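Beta-glucuronidase (uncultured Clostridium sp., PDB 6U7J) probably hydrolyses beta-D-glucuronides and, as a gut-microbial glycoside hydrolase of family 2, may reactivate estrogens by removing their glucuronic acid. Local coordinates at residues B[216-221]-B[225-230]; B[201-206]-B[265-270]; B[231-234]-B[238-241]; B[10-15]-B[187-192]; B[17-22]-B[195-200]. All blocks are in the same frame, centred on the assembly; numbering follows the deposited sequence.

Contact 1: B[216-221]-B[225-230]. Unlike the reference sequence in segment 225-230: F226 (reference Ser).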
# COMPACT_ATOMS: atom_id res chain seq x y z
N TYR B 216 -6.09 44.88 -32.95
CA TYR B 216 -4.87 44.12 -33.18
C TYR B 216 -3.74 45.05 -33.58
O TYR B 216 -3.96 46.15 -34.08
CB TYR B 216 -5.07 43.04 -34.25
CG TYR B 216 -5.21 43.55 -35.67
CD1 TYR B 216 -4.09 43.88 -36.42
CD2 TYR B 216 -6.46 43.66 -36.26
CE1 TYR B 216 -4.21 44.35 -37.72
CE2 TYR B 216 -6.59 44.12 -37.56
CZ TYR B 216 -5.47 44.46 -38.28
OH TYR B 216 -5.60 44.91 -39.57
N GLU B 217 -2.52 44.57 -33.36
CA GLU B 217 -1.30 45.31 -33.69
C GLU B 217 -0.23 44.30 -34.07
O GLU B 217 0.09 43.40 -33.29
CB GLU B 217 -0.85 46.17 -32.52
CG GLU B 217 0.43 46.95 -32.78
CD GLU B 217 0.80 47.85 -31.61
OE1 GLU B 217 1.84 48.54 -31.68
OE2 GLU B 217 0.04 47.86 -30.61
N ILE B 218 0.32 44.46 -35.27
CA ILE B 218 1.24 43.51 -35.87
C ILE B 218 2.58 44.20 -36.08
O ILE B 218 2.64 45.40 -36.38
CB ILE B 218 0.67 42.96 -37.20
CG1 ILE B 218 -0.71 42.36 -36.94
CG2 ILE B 218 1.60 41.94 -37.83
CD1 ILE B 218 -1.48 42.01 -38.19
N LYS B 219 3.66 43.44 -35.89
CA LYS B 219 5.01 43.96 -35.98
C LYS B 219 5.78 43.06 -36.94
O LYS B 219 5.76 41.84 -36.80
CB LYS B 219 5.67 43.98 -34.60
CG LYS B 219 7.09 44.53 -34.52
CD LYS B 219 7.51 44.62 -33.03
CE LYS B 219 8.99 44.24 -32.78
NZ LYS B 219 9.61 44.96 -31.61
N THR B 220 6.39 43.67 -37.96
CA THR B 220 7.25 42.98 -38.90
C THR B 220 8.62 43.65 -38.91
O THR B 220 8.83 44.72 -38.32
CB THR B 220 6.67 43.00 -40.32
OG1 THR B 220 6.96 44.26 -40.93
CG2 THR B 220 5.18 42.77 -40.31
N ASN B 221 9.57 43.01 -39.59
CA ASN B 221 10.89 43.59 -39.81
C ASN B 221 10.96 44.37 -41.12
O ASN B 221 12.07 44.59 -41.62
CB ASN B 221 11.97 42.50 -39.76
CG ASN B 221 11.89 41.53 -40.93
OD1 ASN B 221 10.81 41.26 -41.44
ND2 ASN B 221 13.04 41.01 -41.35
N LYS B 225 5.97 47.29 -46.41
CA LYS B 225 5.30 46.45 -47.39
C LYS B 225 3.85 46.23 -46.96
O LYS B 225 3.46 46.49 -45.82
CB LYS B 225 6.05 45.13 -47.56
CG LYS B 225 7.56 45.31 -47.70
CD LYS B 225 7.95 45.81 -49.09
CE LYS B 225 9.47 45.71 -49.30
NZ LYS B 225 9.94 44.29 -49.49
N PHE B 226 3.05 45.76 -47.91
CA PHE B 226 1.62 45.68 -47.71
C PHE B 226 1.27 44.42 -46.93
O PHE B 226 1.93 43.38 -47.07
CB PHE B 226 0.90 45.70 -49.07
CG PHE B 226 1.19 46.93 -49.90
CD1 PHE B 226 0.18 47.83 -50.22
CD2 PHE B 226 2.48 47.20 -50.36
CE1 PHE B 226 0.45 48.97 -50.98
CE2 PHE B 226 2.76 48.33 -51.11
CZ PHE B 226 1.74 49.21 -51.42
N ILE B 227 0.24 44.52 -46.09
CA ILE B 227 -0.21 43.41 -45.25
C ILE B 227 -1.70 43.20 -45.45
O ILE B 227 -2.46 44.15 -45.68
CB ILE B 227 0.12 43.67 -43.76
CG1 ILE B 227 0.19 42.35 -42.98
CG2 ILE B 227 -0.90 44.62 -43.13
CD1 ILE B 227 0.85 42.48 -41.62
N LYS B 228 -2.12 41.93 -45.39
CA LYS B 228 -3.52 41.54 -45.43
C LYS B 228 -3.85 40.79 -44.15
O LYS B 228 -3.10 39.90 -43.73
CB LYS B 228 -3.82 40.66 -46.66
CG LYS B 228 -5.31 40.57 -47.04
CD LYS B 228 -5.86 41.90 -47.61
CE LYS B 228 -7.00 41.69 -48.62
NZ LYS B 228 -8.38 41.62 -48.01
N VAL B 229 -4.97 41.16 -43.52
CA VAL B 229 -5.36 40.64 -42.22
C VAL B 229 -6.81 40.20 -42.29
O VAL B 229 -7.70 41.02 -42.54
CB VAL B 229 -5.18 41.69 -41.10
CG1 VAL B 229 -5.78 41.18 -39.79
CG2 VAL B 229 -3.73 42.03 -40.93
N TYR B 230 -7.05 38.91 -42.08
CA TYR B 230 -8.40 38.37 -42.00
C TYR B 230 -8.69 37.93 -40.58
O TYR B 230 -7.81 37.47 -39.84
CB TYR B 230 -8.59 37.17 -42.93
CG TYR B 230 -8.24 37.37 -44.39
CD1 TYR B 230 -7.05 36.86 -44.91
CD2 TYR B 230 -9.11 38.02 -45.26
CE1 TYR B 230 -6.73 37.02 -46.25
CE2 TYR B 230 -8.79 38.18 -46.60
CZ TYR B 230 -7.61 37.68 -47.09
OH TYR B 230 -7.28 37.83 -48.43

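Contact 2: B[201-206]-B[265-270]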
# COMPACT_ATOMS: atom_id res chain seq x y z
N ILE B 201 2.53 39.90 -32.52
CA ILE B 201 1.10 40.16 -32.65
C ILE B 201 0.53 40.38 -31.26
O ILE B 201 0.76 39.55 -30.36
CB ILE B 201 0.34 39.00 -33.32
CG1 ILE B 201 0.98 38.58 -34.64
CG2 ILE B 201 -1.15 39.33 -33.49
CD1 ILE B 201 0.47 37.22 -35.10
N SER B 202 -0.24 41.45 -31.08
CA SER B 202 -1.03 41.66 -29.87
C SER B 202 -2.49 41.89 -30.23
O SER B 202 -2.80 42.70 -31.11
CB SER B 202 -0.50 42.83 -29.05
OG SER B 202 0.90 42.74 -28.90
N VAL B 203 -3.38 41.17 -29.55
CA VAL B 203 -4.83 41.29 -29.73
C VAL B 203 -5.46 41.61 -28.39
O VAL B 203 -5.12 41.00 -27.37
CB VAL B 203 -5.44 40.00 -30.33
CG1 VAL B 203 -6.90 40.23 -30.69
CG2 VAL B 203 -4.64 39.55 -31.55
N ARG B 204 -6.36 42.60 -28.39
CA ARG B 204 -7.22 42.92 -27.27
C ARG B 204 -8.64 43.06 -27.80
O ARG B 204 -8.85 43.52 -28.93
CB ARG B 204 -6.77 44.19 -26.55
CG ARG B 204 -5.27 44.15 -26.22
CD ARG B 204 -4.79 45.32 -25.37
NE ARG B 204 -4.70 46.60 -26.10
CZ ARG B 204 -4.05 46.82 -27.26
NH1 ARG B 204 -3.38 45.86 -27.88
NH2 ARG B 204 -4.08 48.04 -27.79
N THR B 205 -9.61 42.62 -27.00
CA THR B 205 -10.99 42.63 -27.44
C THR B 205 -11.85 43.40 -26.45
O THR B 205 -11.55 43.45 -25.25
CB THR B 205 -11.53 41.19 -27.61
OG1 THR B 205 -11.46 40.49 -26.36
CG2 THR B 205 -10.71 40.43 -28.65
N THR B 206 -12.89 44.03 -26.97
CA THR B 206 -13.97 44.59 -26.19
C THR B 206 -15.28 44.06 -26.75
O THR B 206 -15.31 43.47 -27.84
CB THR B 206 -13.97 46.13 -26.21
OG1 THR B 206 -14.05 46.59 -27.56
CG2 THR B 206 -12.69 46.68 -25.57
N TYR B 265 -11.61 32.65 -32.58
CA TYR B 265 -11.37 33.20 -33.90
C TYR B 265 -9.89 33.05 -34.25
O TYR B 265 -9.06 32.71 -33.41
CB TYR B 265 -11.78 34.67 -33.97
CG TYR B 265 -13.27 34.88 -33.84
CD1 TYR B 265 -13.88 34.96 -32.59
CD2 TYR B 265 -14.08 34.98 -34.98
CE1 TYR B 265 -15.25 35.14 -32.47
CE2 TYR B 265 -15.46 35.16 -34.86
CZ TYR B 265 -16.03 35.24 -33.60
OH TYR B 265 -17.39 35.42 -33.45
N LYS B 266 -9.55 33.29 -35.51
CA LYS B 266 -8.16 33.26 -35.95
C LYS B 266 -7.82 34.58 -36.61
O LYS B 266 -8.53 35.02 -37.52
CB LYS B 266 -7.89 32.08 -36.90
CG LYS B 266 -8.45 30.75 -36.43
CD LYS B 266 -9.39 30.18 -37.48
CE LYS B 266 -10.06 28.89 -37.02
NZ LYS B 266 -10.26 28.84 -35.54
N LEU B 267 -6.75 35.22 -36.13
CA LEU B 267 -6.12 36.34 -36.82
C LEU B 267 -5.19 35.75 -37.88
O LEU B 267 -4.12 35.23 -37.57
CB LEU B 267 -5.36 37.23 -35.84
CG LEU B 267 -5.05 38.65 -36.34
CD1 LEU B 267 -6.33 39.40 -36.70
CD2 LEU B 267 -4.23 39.46 -35.33
N ASP B 268 -5.62 35.82 -39.15
CA ASP B 268 -4.95 35.17 -40.27
C ASP B 268 -4.26 36.24 -41.10
O ASP B 268 -4.93 37.09 -41.70
CB ASP B 268 -5.96 34.38 -41.09
CG ASP B 268 -5.32 33.43 -42.10
OD1 ASP B 268 -4.18 32.95 -41.89
OD2 ASP B 268 -5.99 33.16 -43.12
N ILE B 269 -2.93 36.20 -41.14
CA ILE B 269 -2.10 37.32 -41.59
C ILE B 269 -1.22 36.86 -42.74
O ILE B 269 -0.53 35.84 -42.65
CB ILE B 269 -1.24 37.86 -40.44
CG1 ILE B 269 -2.10 38.17 -39.22
CG2 ILE B 269 -0.44 39.08 -40.89
CD1 ILE B 269 -1.30 38.51 -37.96
N TYR B 270 -1.22 37.65 -43.82
CA TYR B 270 -0.34 37.44 -44.96
C TYR B 270 0.54 38.67 -45.16
O TYR B 270 0.04 39.79 -45.26
CB TYR B 270 -1.14 37.15 -46.23
CG TYR B 270 -1.88 35.82 -46.20
CD1 TYR B 270 -3.13 35.71 -45.59
CD2 TYR B 270 -1.34 34.69 -46.80
CE1 TYR B 270 -3.80 34.49 -45.56
CE2 TYR B 270 -2.00 33.49 -46.78
CZ TYR B 270 -3.23 33.39 -46.16
OH TYR B 270 -3.88 32.18 -46.15

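Contact 3: B[231-234]-B[238-241]. Unlike the reference sequence in segment 231-234: R232 (reference Leu).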
# COMPACT_ATOMS: atom_id res chain seq x y z
N ILE B 231 -9.95 38.06 -40.19
CA ILE B 231 -10.44 37.45 -38.97
C ILE B 231 -11.41 36.36 -39.40
O ILE B 231 -12.45 36.65 -40.01
CB ILE B 231 -11.10 38.47 -38.04
CG1 ILE B 231 -10.05 39.51 -37.62
CG2 ILE B 231 -11.69 37.78 -36.83
CD1 ILE B 231 -10.42 40.29 -36.38
N ARG B 232 -11.04 35.11 -39.12
CA ARG B 232 -11.84 33.96 -39.50
C ARG B 232 -12.52 33.36 -38.28
O ARG B 232 -11.99 33.41 -37.16
CB ARG B 232 -10.98 32.89 -40.19
CG ARG B 232 -10.04 33.44 -41.25
CD ARG B 232 -9.61 32.36 -42.24
NE ARG B 232 -8.90 32.93 -43.38
CZ ARG B 232 -9.32 32.85 -44.63
NH1 ARG B 232 -10.45 32.22 -44.90
NH2 ARG B 232 -8.62 33.41 -45.62
N ASP B 233 -13.70 32.80 -38.50
CA ASP B 233 -14.43 32.11 -37.45
C ASP B 233 -13.94 30.67 -37.40
O ASP B 233 -12.96 30.30 -38.05
CB ASP B 233 -15.94 32.27 -37.68
CG ASP B 233 -16.46 31.53 -38.91
OD1 ASP B 233 -15.73 30.72 -39.51
OD2 ASP B 233 -17.62 31.76 -39.28
N GLU B 234 -14.62 29.82 -36.63
CA GLU B 234 -14.17 28.44 -36.49
C GLU B 234 -14.45 27.60 -37.72
O GLU B 234 -13.77 26.59 -37.94
CB GLU B 234 -14.80 27.80 -35.25
CG GLU B 234 -14.30 28.42 -33.97
CD GLU B 234 -14.58 27.57 -32.74
OE1 GLU B 234 -15.62 26.88 -32.72
OE2 GLU B 234 -13.75 27.62 -31.80
N VAL B 238 -14.24 34.11 -43.46
CA VAL B 238 -13.74 35.43 -43.10
C VAL B 238 -14.88 36.28 -42.58
O VAL B 238 -16.02 36.20 -43.05
CB VAL B 238 -13.03 36.08 -44.31
CG1 VAL B 238 -12.72 37.55 -44.03
CG2 VAL B 238 -11.76 35.32 -44.62
N VAL B 239 -14.58 37.12 -41.59
CA VAL B 239 -15.58 37.73 -40.73
C VAL B 239 -15.20 39.20 -40.57
O VAL B 239 -16.03 40.03 -40.18
CB VAL B 239 -15.66 36.95 -39.40
CG1 VAL B 239 -16.12 37.79 -38.23
CG2 VAL B 239 -16.58 35.75 -39.56
N ALA B 240 -13.96 39.52 -40.92
CA ALA B 240 -13.45 40.89 -41.02
C ALA B 240 -12.22 40.86 -41.92
O ALA B 240 -11.63 39.80 -42.16
CB ALA B 240 -13.12 41.49 -39.65
N GLU B 241 -11.85 42.04 -42.43
CA GLU B 241 -10.71 42.20 -43.33
C GLU B 241 -10.05 43.54 -43.09
O GLU B 241 -10.71 44.53 -42.77
CB GLU B 241 -11.10 42.15 -44.81
CG GLU B 241 -11.26 40.78 -45.39
CD GLU B 241 -11.58 40.84 -46.87
OE1 GLU B 241 -12.76 41.07 -47.20
OE2 GLU B 241 -10.65 40.68 -47.68

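Contact 4: B[10-15]-B[187-192]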
# COMPACT_ATOMS: atom_id res chain seq x y z
N MET B 10 8.02 36.56 -29.29
CA MET B 10 7.89 35.16 -28.89
C MET B 10 6.59 34.57 -29.42
O MET B 10 5.82 33.95 -28.69
CB MET B 10 7.98 35.02 -27.37
CG MET B 10 8.45 33.64 -26.89
SD MET B 10 10.05 33.09 -27.55
CE MET B 10 11.16 34.16 -26.65
N LEU B 11 6.33 34.73 -30.71
CA LEU B 11 5.21 34.02 -31.32
C LEU B 11 5.46 32.52 -31.30
O LEU B 11 6.58 32.05 -31.52
CB LEU B 11 4.97 34.51 -32.74
CG LEU B 11 4.42 35.93 -32.83
CD1 LEU B 11 4.31 36.36 -34.29
CD2 LEU B 11 3.08 36.05 -32.09
N PHE B 12 4.40 31.75 -31.05
CA PHE B 12 4.53 30.30 -31.05
C PHE B 12 4.82 29.81 -32.46
O PHE B 12 4.16 30.26 -33.41
CB PHE B 12 3.26 29.65 -30.50
CG PHE B 12 3.41 28.18 -30.20
CD1 PHE B 12 4.02 27.76 -29.03
CD2 PHE B 12 2.97 27.22 -31.10
CE1 PHE B 12 4.18 26.40 -28.75
CE2 PHE B 12 3.13 25.86 -30.82
CZ PHE B 12 3.73 25.46 -29.64
N PRO B 13 5.78 28.91 -32.65
CA PRO B 13 6.11 28.47 -34.01
C PRO B 13 4.96 27.72 -34.66
O PRO B 13 4.25 26.94 -34.01
CB PRO B 13 7.34 27.56 -33.81
CG PRO B 13 7.88 27.92 -32.42
CD PRO B 13 6.68 28.36 -31.62
N VAL B 14 4.79 27.94 -35.97
CA VAL B 14 3.71 27.30 -36.72
C VAL B 14 4.26 26.65 -37.98
O VAL B 14 5.35 26.98 -38.47
CB VAL B 14 2.60 28.30 -37.08
CG1 VAL B 14 2.09 29.02 -35.82
CG2 VAL B 14 3.11 29.30 -38.12
N ASP B 15 3.49 25.70 -38.51
CA ASP B 15 3.72 25.12 -39.84
C ASP B 15 2.62 25.59 -40.78
O ASP B 15 1.44 25.46 -40.47
CB ASP B 15 3.69 23.59 -39.80
CG ASP B 15 4.94 22.99 -39.20
OD1 ASP B 15 4.81 22.26 -38.19
OD2 ASP B 15 6.05 23.25 -39.72
N PRO B 187 9.95 21.10 -25.59
CA PRO B 187 10.49 20.77 -26.92
C PRO B 187 11.55 21.76 -27.40
O PRO B 187 11.42 22.97 -27.19
CB PRO B 187 9.26 20.81 -27.83
CG PRO B 187 8.12 20.49 -26.92
CD PRO B 187 8.48 21.05 -25.57
N VAL B 188 12.59 21.22 -28.04
CA VAL B 188 13.58 22.01 -28.78
C VAL B 188 13.18 21.99 -30.25
O VAL B 188 12.86 20.93 -30.80
CB VAL B 188 15.00 21.44 -28.59
CG1 VAL B 188 16.04 22.33 -29.35
CG2 VAL B 188 15.35 21.34 -27.13
N ARG B 189 13.18 23.16 -30.88
CA ARG B 189 12.69 23.29 -32.24
C ARG B 189 13.65 24.14 -33.06
O ARG B 189 14.13 25.17 -32.59
CB ARG B 189 11.29 23.93 -32.27
CG ARG B 189 10.29 23.31 -31.31
CD ARG B 189 8.85 23.56 -31.74
NE ARG B 189 7.88 23.12 -30.72
CZ ARG B 189 6.72 22.52 -30.97
NH1 ARG B 189 6.34 22.26 -32.22
NH2 ARG B 189 5.94 22.17 -29.96
N LEU B 190 13.96 23.67 -34.27
CA LEU B 190 14.55 24.50 -35.32
C LEU B 190 13.45 24.82 -36.33
O LEU B 190 12.82 23.90 -36.85
CB LEU B 190 15.72 23.80 -36.00
CG LEU B 190 16.41 24.63 -37.09
CD1 LEU B 190 17.33 25.68 -36.47
CD2 LEU B 190 17.18 23.73 -38.04
N TYR B 191 13.21 26.10 -36.59
CA TYR B 191 12.13 26.47 -37.48
C TYR B 191 12.58 27.55 -38.47
O TYR B 191 13.52 28.30 -38.20
CB TYR B 191 10.89 26.92 -36.70
CG TYR B 191 10.94 28.27 -35.99
CD1 TYR B 191 10.57 29.45 -36.66
CD2 TYR B 191 11.23 28.36 -34.64
CE1 TYR B 191 10.55 30.68 -36.02
CE2 TYR B 191 11.21 29.59 -33.98
CZ TYR B 191 10.86 30.75 -34.67
OH TYR B 191 10.84 31.97 -34.03
N CYS B 192 11.90 27.62 -39.62
CA CYS B 192 12.25 28.57 -40.65
C CYS B 192 11.09 29.53 -40.94
O CYS B 192 9.92 29.23 -40.68
CB CYS B 192 12.73 27.85 -41.96
SG CYS B 192 11.52 26.91 -42.90

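Contact 5: B[17-22]-B[195-200]. Unlike the reference sequence in segment 17-22: I21 (reference Met).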
# COMPACT_ATOMS: atom_id res chain seq x y z
N GLU B 17 2.27 27.06 -45.38
CA GLU B 17 2.94 27.06 -46.68
C GLU B 17 4.26 27.82 -46.66
O GLU B 17 5.08 27.64 -47.57
CB GLU B 17 2.01 27.65 -47.74
CG GLU B 17 2.04 29.17 -47.78
CD GLU B 17 1.14 29.80 -46.74
OE1 GLU B 17 0.65 29.07 -45.83
OE2 GLU B 17 0.92 31.04 -46.83
N ALA B 18 4.47 28.66 -45.65
CA ALA B 18 5.59 29.60 -45.57
C ALA B 18 6.61 29.26 -44.49
O ALA B 18 7.80 29.48 -44.70
CB ALA B 18 5.08 31.02 -45.31
N ARG B 19 6.17 28.77 -43.34
CA ARG B 19 7.04 28.47 -42.22
C ARG B 19 7.01 26.98 -41.92
O ARG B 19 6.01 26.30 -42.17
CB ARG B 19 6.64 29.25 -40.96
CG ARG B 19 6.54 30.76 -41.11
CD ARG B 19 6.04 31.41 -39.82
NE ARG B 19 6.10 32.87 -39.85
CZ ARG B 19 6.33 33.62 -38.77
NH1 ARG B 19 6.53 33.05 -37.59
NH2 ARG B 19 6.35 34.94 -38.87
N GLN B 20 8.12 26.47 -41.40
CA GLN B 20 8.20 25.05 -41.06
C GLN B 20 8.97 24.86 -39.76
O GLN B 20 9.79 25.71 -39.39
CB GLN B 20 8.83 24.22 -42.19
CG GLN B 20 8.49 22.75 -42.08
CD GLN B 20 9.05 21.91 -43.21
OE1 GLN B 20 10.07 22.25 -43.83
NE2 GLN B 20 8.36 20.81 -43.50
N ILE B 21 8.68 23.75 -39.08
CA ILE B 21 9.23 23.43 -37.78
C ILE B 21 9.95 22.09 -37.88
O ILE B 21 9.43 21.14 -38.48
CB ILE B 21 8.13 23.34 -36.69
CG1 ILE B 21 7.40 24.69 -36.52
CG2 ILE B 21 8.71 22.81 -35.37
CD1 ILE B 21 6.08 24.55 -35.74
N LYS B 22 11.12 22.00 -37.26
CA LYS B 22 11.81 20.75 -37.10
C LYS B 22 12.05 20.51 -35.61
O LYS B 22 12.69 21.32 -34.93
CB LYS B 22 13.14 20.73 -37.85
CG LYS B 22 13.96 19.54 -37.50
CD LYS B 22 14.30 18.75 -38.73
CE LYS B 22 15.29 19.51 -39.59
NZ LYS B 22 16.28 18.56 -40.14
N LYS B 195 12.69 35.79 -44.89
CA LYS B 195 13.54 36.80 -44.28
C LYS B 195 12.79 38.09 -43.95
O LYS B 195 13.22 38.84 -43.08
CB LYS B 195 14.74 37.10 -45.18
CG LYS B 195 15.58 35.88 -45.49
CD LYS B 195 17.06 36.16 -45.34
CE LYS B 195 17.86 34.85 -45.36
NZ LYS B 195 19.30 35.03 -45.75
N GLU B 196 11.67 38.34 -44.61
CA GLU B 196 10.77 39.43 -44.21
C GLU B 196 9.53 38.78 -43.62
O GLU B 196 8.84 38.02 -44.31
CB GLU B 196 10.42 40.34 -45.39
CG GLU B 196 11.63 40.80 -46.21
CD GLU B 196 11.30 41.98 -47.14
OE1 GLU B 196 12.16 42.87 -47.31
OE2 GLU B 196 10.18 41.99 -47.71
N TYR B 197 9.25 39.06 -42.35
CA TYR B 197 8.39 38.17 -41.59
C TYR B 197 7.70 38.90 -40.44
O TYR B 197 8.14 39.96 -39.97
CB TYR B 197 9.19 37.00 -41.02
CG TYR B 197 10.13 37.43 -39.92
CD1 TYR B 197 11.39 37.95 -40.22
CD2 TYR B 197 9.75 37.33 -38.58
CE1 TYR B 197 12.25 38.34 -39.22
CE2 TYR B 197 10.61 37.73 -37.57
CZ TYR B 197 11.85 38.24 -37.89
OH TYR B 197 12.71 38.64 -36.90
N ILE B 198 6.64 38.26 -39.95
CA ILE B 198 5.87 38.77 -38.83
C ILE B 198 6.59 38.43 -37.53
O ILE B 198 6.84 37.25 -37.23
CB ILE B 198 4.45 38.19 -38.85
CG1 ILE B 198 3.74 38.58 -40.15
CG2 ILE B 198 3.66 38.65 -37.63
CD1 ILE B 198 2.72 37.56 -40.62
N GLU B 199 6.92 39.46 -36.74
CA GLU B 199 7.65 39.34 -35.48
C GLU B 199 6.74 39.20 -34.26
O GLU B 199 6.98 38.34 -33.40
CB GLU B 199 8.57 40.55 -35.27
CG GLU B 199 9.49 40.87 -36.44
CD GLU B 199 10.38 42.09 -36.17
OE1 GLU B 199 9.92 43.04 -35.51
OE2 GLU B 199 11.55 42.08 -36.59
N ASP B 200 5.71 40.04 -34.15
CA ASP B 200 4.90 40.09 -32.94
C ASP B 200 3.47 40.47 -33.28
O ASP B 200 3.22 41.25 -34.20
CB ASP B 200 5.49 41.09 -31.94
CG ASP B 200 4.97 40.89 -30.53
OD1 ASP B 200 4.08 40.03 -30.34
OD2 ASP B 200 5.44 41.59 -29.61
O HOH W 1 7.90 35.15 -35.69

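Contact 1: B[216-221]-B[225-230]
V229 meets both Y216 and I218. Its CG1 lies over a face of the Y216 ring, 4.0 Å from the ring centroid and 27° off the normal, a CH-pi contact in which CG1 comes closest to CZ. The other branch, V229 CG2, slides past the end of I218, touching I218 CD1 at 3.5 Å as well as the hydroxyl end of the Y216 ring. Two residues earlier on the strand, I227 sends its CD1 across to I218 CG2 at 3.9 Å, so both ends of the branched I218 side chain are engaged. The Y216 ring reaches V229 because its CG sits between the backbone N and carbonyl carbon (chi1 72°). Its hydroxyl, beside V229 CB, is hydrogen-bonded to the carbonyl oxygen of E244, which gives this otherwise apolar patch a satisfied polar atom and fixes the far end of the ring. No hydrogen bond joins 216-221 to 225-230. I269 touches both I218 and I227, L267 touches V229, and I198 touches I218. The strand axes pass 10.6 Å apart with their directions at 144°, face packing between the two sheets of the beta-sandwich, immunoglobulin-like domain of family 2 glycoside hydrolases.

Contact 2: B[201-206]-B[265-270]
Between L267 and I269, the two residues that pack on I201, D268 OD1 is gripped by both H275 NE2 and T277 OG1, while D268 OD2 forms a salt bridge with R232. On the other strand the I201 carbonyl accepts a hydrogen bond from N405 ND2 and N405 OD1 receives V203 N, so one asparagine side chain grips the outer edge of strand 198-208. Inward, the contact is wholly aliphatic. I201 divides its two branches: CG2 lies alongside L267 CD2 at 3.6 Å, whereas CD1 meets I269 CD1 tip to tip, also at 3.6 Å. With CG1 anti to the carbonyl carbon in both isoleucines (chi1 -52° in each), their long arms are aimed at one another. L267 CD2 is shared, since V203 CG2 approaches it at 3.8 Å. V229 and I231 back L267 from the neighbouring strand, and Y276 and L278 flank I201. With axes 10.3 Å apart and directions at 143°, the strands belong to facing sheets, and these residues form part of the hydrophobic core of the beta-sandwich domain.

Contact 3: B[231-234]-B[238-241]
A classic beta bulge interrupts the hairpin of strands 227-232 and 238-242, where V239 and A240 both face I231 at the outer edge of the four-stranded sheet. The I231 amide donates a hydrogen bond to the A240 carbonyl oxygen in a nearly straight bond, I231 N to A240 O 3.1 Å with 170° at the hydrogen, although the donor stands well above the carbonyl plane. In the other direction the I231 oxygen meets two amides, V239 N at 2.7 Å and A240 N at 3.4 Å, both bonds bent and weak, consistent with the extra residue of the bulge. On the buried face I231 CB and A240 CB pack 4.0 Å apart, and V249 of the opposing sheet touches both residues. D233 packs CB against V239 CG2, the two side chains crossing at about a right angle, while D233 OD1 accepts the amide of Q237 within the turn. R232 and V238 form a non-hydrogen-bonded pair whose side chains share the outer face. The R232 chain runs extended from CG to NE; NE then forms a salt bridge with D268, NH1 binds the N236 carbonyl oxygen, and Y230 adds a cation-pi contact. These partners help fix the rotation of the guanidinium, one face of which receives V238 CG2, 3.4 Å from R232 NH1 and displaced toward the rim.

Contact 4: B[10-15]-B[187-192]
The irregular segment 10-15 runs beside strand 188-193 without joining its sheet: the nearest CA atoms, of P13 and Y191, are 7.2 Å apart. That strand belongs to the antiparallel sheet of the sugar-binding domain. No hydrogen bond links the two segments, and side chains carry the contact. P13 CB lies over one face of the Y191 ring, toward its rim, the two side chains crossing at about a right angle, with P13 CG 4.0 Å from Y191 CE2. A chi1 of 72° turns the Y191 ring to this position, and E125 accepts the hydrogen bond of its hydroxyl. I21 and R97 of the neighbouring strands also touch P13. R189 extends from the same side of the strand as Y191 and ends between two acids: NH1 forms a salt bridge with E23, and NH2 another with E347 of helix 346-355. The latter ties the sugar-binding domain to the TIM barrel domain, and F12 rests on the same helix, its side chain about 5 Å from a bound calcium ion. Held in this way by its carboxylate partners, the guanidinium offers one face to F12, with the two planes 68° apart and F12 CZ 4.0 Å from R189 NH2.

Contact 5: B[17-22]-B[195-200]
Hydrogen bonding dominates the meeting of R19 with I198, a joint between the residue just before strand 20-32, which lies in the sugar-binding domain's sheet, and strand 198-208 of the sandwich domain. R19 NH2 donates to the I198 carbonyl oxygen at 2.9 Å with an angle of 150° at the hydrogen. The bond uses an oxygen lone pair in the carbonyl plane, and that oxygen lies within 2° of the guanidinium plane, so the two groups are nearly coplanar. Charge pairing reinforces it: R19 NH2 also forms a salt bridge with D274, whose OD2 accepts I198 N as well. D274 OD2 thus bonds both the arginine and the I198 amide, and would be expected to stabilise the positive charge of this buried side chain. Van der Waals contact is slight; R19 NH2 lies at the edge of the Y197 ring, 4.1 Å from Y197 CB, and 3.8 Å from I198 CB. R19 spans the gap because its chain is extended from CG to NE. A water completes the bridge, accepting from R19 NH1 at 3.1 Å and donating to I198 O at 2.8 Å, which gives that carbonyl oxygen a second donor beside R19 NH2.

In the fold
Contacts 1, 2 and 3 build the beta-sandwich domain: contacts 1 and 2, with centres 10 Å apart, pack its two sheets face to face, and contact 3 closes the hairpin at the edge of one of them. The I218 and I269 side chains join the first two into one core, while the D268-R232 salt bridge ties contact 2 to contact 3. Contacts 4 and 5, with centres 9 Å apart, lie where the sugar-binding domain meets its neighbours, sharing the pairing of strands 20-32 and 188-193; both also touch the second subunit. I198 of contact 5 reaches I269 of contact 2. The F12 side chain of contact 4 lies about 5 Å from a bound calcium ion.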